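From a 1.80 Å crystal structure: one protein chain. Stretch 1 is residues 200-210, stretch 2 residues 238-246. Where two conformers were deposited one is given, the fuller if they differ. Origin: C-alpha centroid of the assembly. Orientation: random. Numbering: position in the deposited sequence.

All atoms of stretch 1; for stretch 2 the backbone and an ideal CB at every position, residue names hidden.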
# COMPACT_ATOMS: atom_id res chain seq x y z
N ASP A 200 -28.34 5.26 -10.73
CA ASP A 200 -28.03 6.59 -10.22
C ASP A 200 -26.60 7.00 -10.54
O ASP A 200 -26.36 8.17 -10.82
CB ASP A 200 -28.23 6.65 -8.70
CG ASP A 200 -29.58 6.09 -8.27
OD1 ASP A 200 -30.65 6.65 -8.69
OD2 ASP A 200 -29.56 5.08 -7.52
N LEU A 201 -25.69 6.04 -10.54
CA LEU A 201 -24.25 6.31 -10.69
C LEU A 201 -23.67 5.35 -11.71
O LEU A 201 -23.91 4.14 -11.64
CB LEU A 201 -23.49 6.17 -9.37
CG LEU A 201 -23.93 7.08 -8.24
CD1 LEU A 201 -23.36 6.51 -6.97
CD2 LEU A 201 -23.41 8.50 -8.44
N VAL A 202 -22.92 5.90 -12.69
CA VAL A 202 -22.12 5.05 -13.56
C VAL A 202 -20.70 5.07 -12.99
O VAL A 202 -20.24 6.09 -12.48
CB VAL A 202 -22.18 5.53 -15.03
CG1 VAL A 202 -21.97 7.00 -15.11
CG2 VAL A 202 -21.17 4.78 -15.90
N LYS A 203 -20.06 3.92 -12.97
CA LYS A 203 -18.80 3.79 -12.23
C LYS A 203 -17.72 3.26 -13.13
O LYS A 203 -17.90 2.22 -13.78
CB LYS A 203 -18.99 2.85 -11.04
CG LYS A 203 -17.82 2.64 -10.07
CD LYS A 203 -18.34 1.59 -9.05
CE LYS A 203 -17.33 1.26 -7.98
NZ LYS A 203 -16.80 -0.16 -8.04
N ASP A 204 -16.56 3.92 -13.12
CA ASP A 204 -15.42 3.38 -13.83
C ASP A 204 -14.94 2.13 -13.12
O ASP A 204 -15.05 2.01 -11.90
CB ASP A 204 -14.26 4.39 -13.81
CG ASP A 204 -14.37 5.45 -14.85
OD1 ASP A 204 -15.27 5.41 -15.77
OD2 ASP A 204 -13.53 6.37 -14.71
N ASP A 205 -14.32 1.23 -13.86
CA ASP A 205 -13.71 0.14 -13.11
C ASP A 205 -12.36 0.58 -12.54
O ASP A 205 -11.83 1.64 -12.90
CB ASP A 205 -13.59 -1.11 -13.97
CG ASP A 205 -13.78 -2.40 -13.16
OD1 ASP A 205 -14.73 -2.48 -12.34
OD2 ASP A 205 -12.98 -3.33 -13.33
N GLU A 206 -11.81 -0.23 -11.61
CA GLU A 206 -10.63 0.16 -10.84
C GLU A 206 -9.40 0.38 -11.71
O GLU A 206 -8.49 1.12 -11.30
CB GLU A 206 -10.34 -0.89 -9.75
CG GLU A 206 -9.75 -2.19 -10.28
CD GLU A 206 -10.75 -3.07 -10.98
OE1 GLU A 206 -10.30 -3.97 -11.74
OE2 GLU A 206 -11.98 -2.87 -10.79
N ASN A 207 -9.32 -0.22 -12.87
CA ASN A 207 -8.10 -0.07 -13.65
C ASN A 207 -8.29 0.88 -14.80
O ASN A 207 -7.43 1.00 -15.67
CB ASN A 207 -7.53 -1.45 -14.09
CG ASN A 207 -8.41 -2.17 -15.06
OD1 ASN A 207 -9.55 -1.78 -15.27
ND2 ASN A 207 -7.89 -3.22 -15.70
N PHE A 208 -9.41 1.60 -14.82
CA PHE A 208 -9.60 2.66 -15.80
C PHE A 208 -8.87 3.88 -15.26
O PHE A 208 -8.98 4.18 -14.06
CB PHE A 208 -11.07 2.95 -15.99
CG PHE A 208 -11.43 3.32 -17.39
CD1 PHE A 208 -10.44 3.59 -18.33
CD2 PHE A 208 -12.76 3.44 -17.76
CE1 PHE A 208 -10.75 3.96 -19.63
CE2 PHE A 208 -13.08 3.81 -19.05
CZ PHE A 208 -12.06 4.08 -20.00
N ALA A 209 -8.05 4.52 -16.09
CA ALA A 209 -7.33 5.71 -15.66
C ALA A 209 -7.33 6.68 -16.84
O ALA A 209 -8.38 7.23 -17.19
CB ALA A 209 -5.89 5.37 -15.20
N SER A 210 -6.18 6.86 -17.50
CA SER A 210 -6.18 7.62 -18.73
C SER A 210 -5.31 6.95 -19.78
O SER A 210 -4.41 7.57 -20.35
CB SER A 210 -5.72 9.06 -18.51
OG SER A 210 -6.03 9.86 -19.67
N UNK A 238 -28.05 12.38 -11.50
CA UNK A 238 -27.19 11.23 -11.76
C UNK A 238 -25.76 11.69 -11.53
O UNK A 238 -25.47 12.88 -11.57
CB UNK A 238 -27.38 10.68 -13.17
N UNK A 239 -24.88 10.76 -11.31
CA UNK A 239 -23.48 11.11 -11.08
C UNK A 239 -22.56 10.09 -11.70
O UNK A 239 -22.98 9.01 -12.07
CB UNK A 239 -23.19 11.23 -9.58
N UNK A 240 -21.26 10.45 -11.79
CA UNK A 240 -20.26 9.58 -12.43
C UNK A 240 -19.12 9.36 -11.43
O UNK A 240 -18.58 10.33 -10.90
CB UNK A 240 -19.74 10.19 -13.73
N UNK A 241 -18.79 8.09 -11.15
CA UNK A 241 -17.67 7.82 -10.23
C UNK A 241 -16.46 7.69 -11.15
O UNK A 241 -16.11 6.61 -11.61
CB UNK A 241 -17.89 6.57 -9.37
N UNK A 242 -15.83 8.83 -11.44
CA UNK A 242 -14.74 8.92 -12.39
C UNK A 242 -13.44 8.56 -11.70
O UNK A 242 -13.10 9.14 -10.67
CB UNK A 242 -14.66 10.32 -13.00
N UNK A 243 -12.70 7.64 -12.30
CA UNK A 243 -11.48 7.14 -11.66
C UNK A 243 -10.32 8.13 -11.91
O UNK A 243 -9.84 8.25 -13.04
CB UNK A 243 -11.13 5.75 -12.19
N UNK A 244 -9.88 8.81 -10.86
CA UNK A 244 -8.80 9.80 -10.95
C UNK A 244 -7.48 9.22 -10.46
O UNK A 244 -6.51 9.98 -10.25
CB UNK A 244 -9.15 11.05 -10.14
N UNK A 245 -7.43 7.90 -10.25
CA UNK A 245 -6.20 7.23 -9.84
C UNK A 245 -5.08 7.55 -10.83
O UNK A 245 -5.18 7.26 -12.03
CB UNK A 245 -6.41 5.72 -9.74
N UNK A 246 -3.96 8.11 -10.30
CA UNK A 246 -2.95 8.69 -11.19
C UNK A 246 -1.80 9.21 -10.35
O UNK A 246 -1.93 9.36 -9.12
CB UNK A 246 -3.54 9.81 -12.05

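Residues 239-243 of stretch 2 run parallel to strand 201-203. At 238, CA-to-CB points sideways, with the ideal CB 3.6 Å from Asp200 O; nothing there selects a particular side chain, and many would fit. The residue is Lys238, whose CA makes a CA-H...O contact with Asp200 O at 3.3 Å.

Position 239 is far more restrictive. Its CB would lie on the same face of the sheet as Leu201 and only 3.0 Å from Leu201 CD2, a clash, so glycine is the natural expectation. Gly239 is present, and its backbone serves both ways: Gly239 N donates to Asp200 O (3.0 Å) and Gly239 O accepts from Val202 N (3.2 Å).

Position 240 points to the other face, beside Val202, with its ideal CB 4.1 Å from Val202 CG1. A branched aliphatic or an aromatic would suit this neighbour, while the carboxylate of Asp204 farther along would reward a long side chain ending in a donor. Tyr240 meets both demands. With chi1 t, its CD1 packs 3.8 Å from Val202 CG1, and its OH donates to Asp204 OD1 at 2.6 Å.

Position 241 returns to the face of Leu201 and Lys203, where the ideal CB is 4.0 Å from Lys203 CG. Aliphatic surface favours leucine, isoleucine, valine or methionine. Leu241 places CD1 3.7 Å from Lys203 CG and CD2 4.2 Å from Leu201 CD1. Its backbone continues the ladder, Leu241 N donating to Val202 O (2.8 Å) and Leu241 O accepting from Asp204 N (3.1 Å).

At 242 the CB points away, and stretch 1 sets little preference; Ala242 is found.

Position 243 points toward the turn formed by residues 205-208. Its backbone N donates to Asp204 OD2 (2.8 Å), which any residue except proline could do. The ideal CB is a tight 3.3 Å from Phe208 O, and the carbonyls of Asp205, Glu206 and Phe208 offer acceptors, so a compact side chain with a donor, such as asparagine or serine, would suit. Asn243 uses ND2 to donate to Asp205 O (3.1 Å), the same carbonyl that accepts from Phe208 N within the turn.

Position 244 points away and is unconstrained by stretch 1; it is Val244. At 245 the CB lies sideways, 5.3 Å from Phe208 O, leaving room for various small or polar groups. Thr245 instead holds the side chain two residues earlier: Thr245 OG1 (2.7 Å) and Thr245 N (3.1 Å) both donate to Asn243 OD1. Position 246, where the ideal CB has no atom of stretch 1 within 5.5 Å, sets no clear preference; it is Ala246.

Stretch 2, residues 238-246: KGYLANVTA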
# COMPACT_ATOMS: atom_id res chain seq x y z
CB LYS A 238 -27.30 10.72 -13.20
CG LYS A 238 -28.75 10.63 -13.73
CD LYS A 238 -29.28 9.25 -13.39
CE LYS A 238 -30.77 9.10 -13.89
NZ LYS A 238 -31.28 7.69 -13.76
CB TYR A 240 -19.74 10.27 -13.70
CG TYR A 240 -18.65 9.58 -14.47
CD1 TYR A 240 -18.44 8.21 -14.38
CD2 TYR A 240 -17.79 10.32 -15.28
CE1 TYR A 240 -17.42 7.59 -15.11
CE2 TYR A 240 -16.78 9.72 -16.00
CZ TYR A 240 -16.59 8.38 -15.92
OH TYR A 240 -15.59 7.80 -16.65
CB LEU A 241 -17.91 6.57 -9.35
CG LEU A 241 -19.24 6.50 -8.56
CD1 LEU A 241 -19.46 5.12 -7.86
CD2 LEU A 241 -19.37 7.67 -7.57
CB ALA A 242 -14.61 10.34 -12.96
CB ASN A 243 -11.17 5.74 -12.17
CG ASN A 243 -10.20 5.00 -11.24
OD1 ASN A 243 -9.46 5.63 -10.53
ND2 ASN A 243 -10.29 3.68 -11.18
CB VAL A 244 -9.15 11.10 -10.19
CG1 VAL A 244 -10.39 11.78 -10.78
CG2 VAL A 244 -9.36 10.79 -8.68
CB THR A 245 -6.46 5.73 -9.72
OG1 THR A 245 -7.51 5.47 -8.72
CG2 THR A 245 -5.16 4.95 -9.28
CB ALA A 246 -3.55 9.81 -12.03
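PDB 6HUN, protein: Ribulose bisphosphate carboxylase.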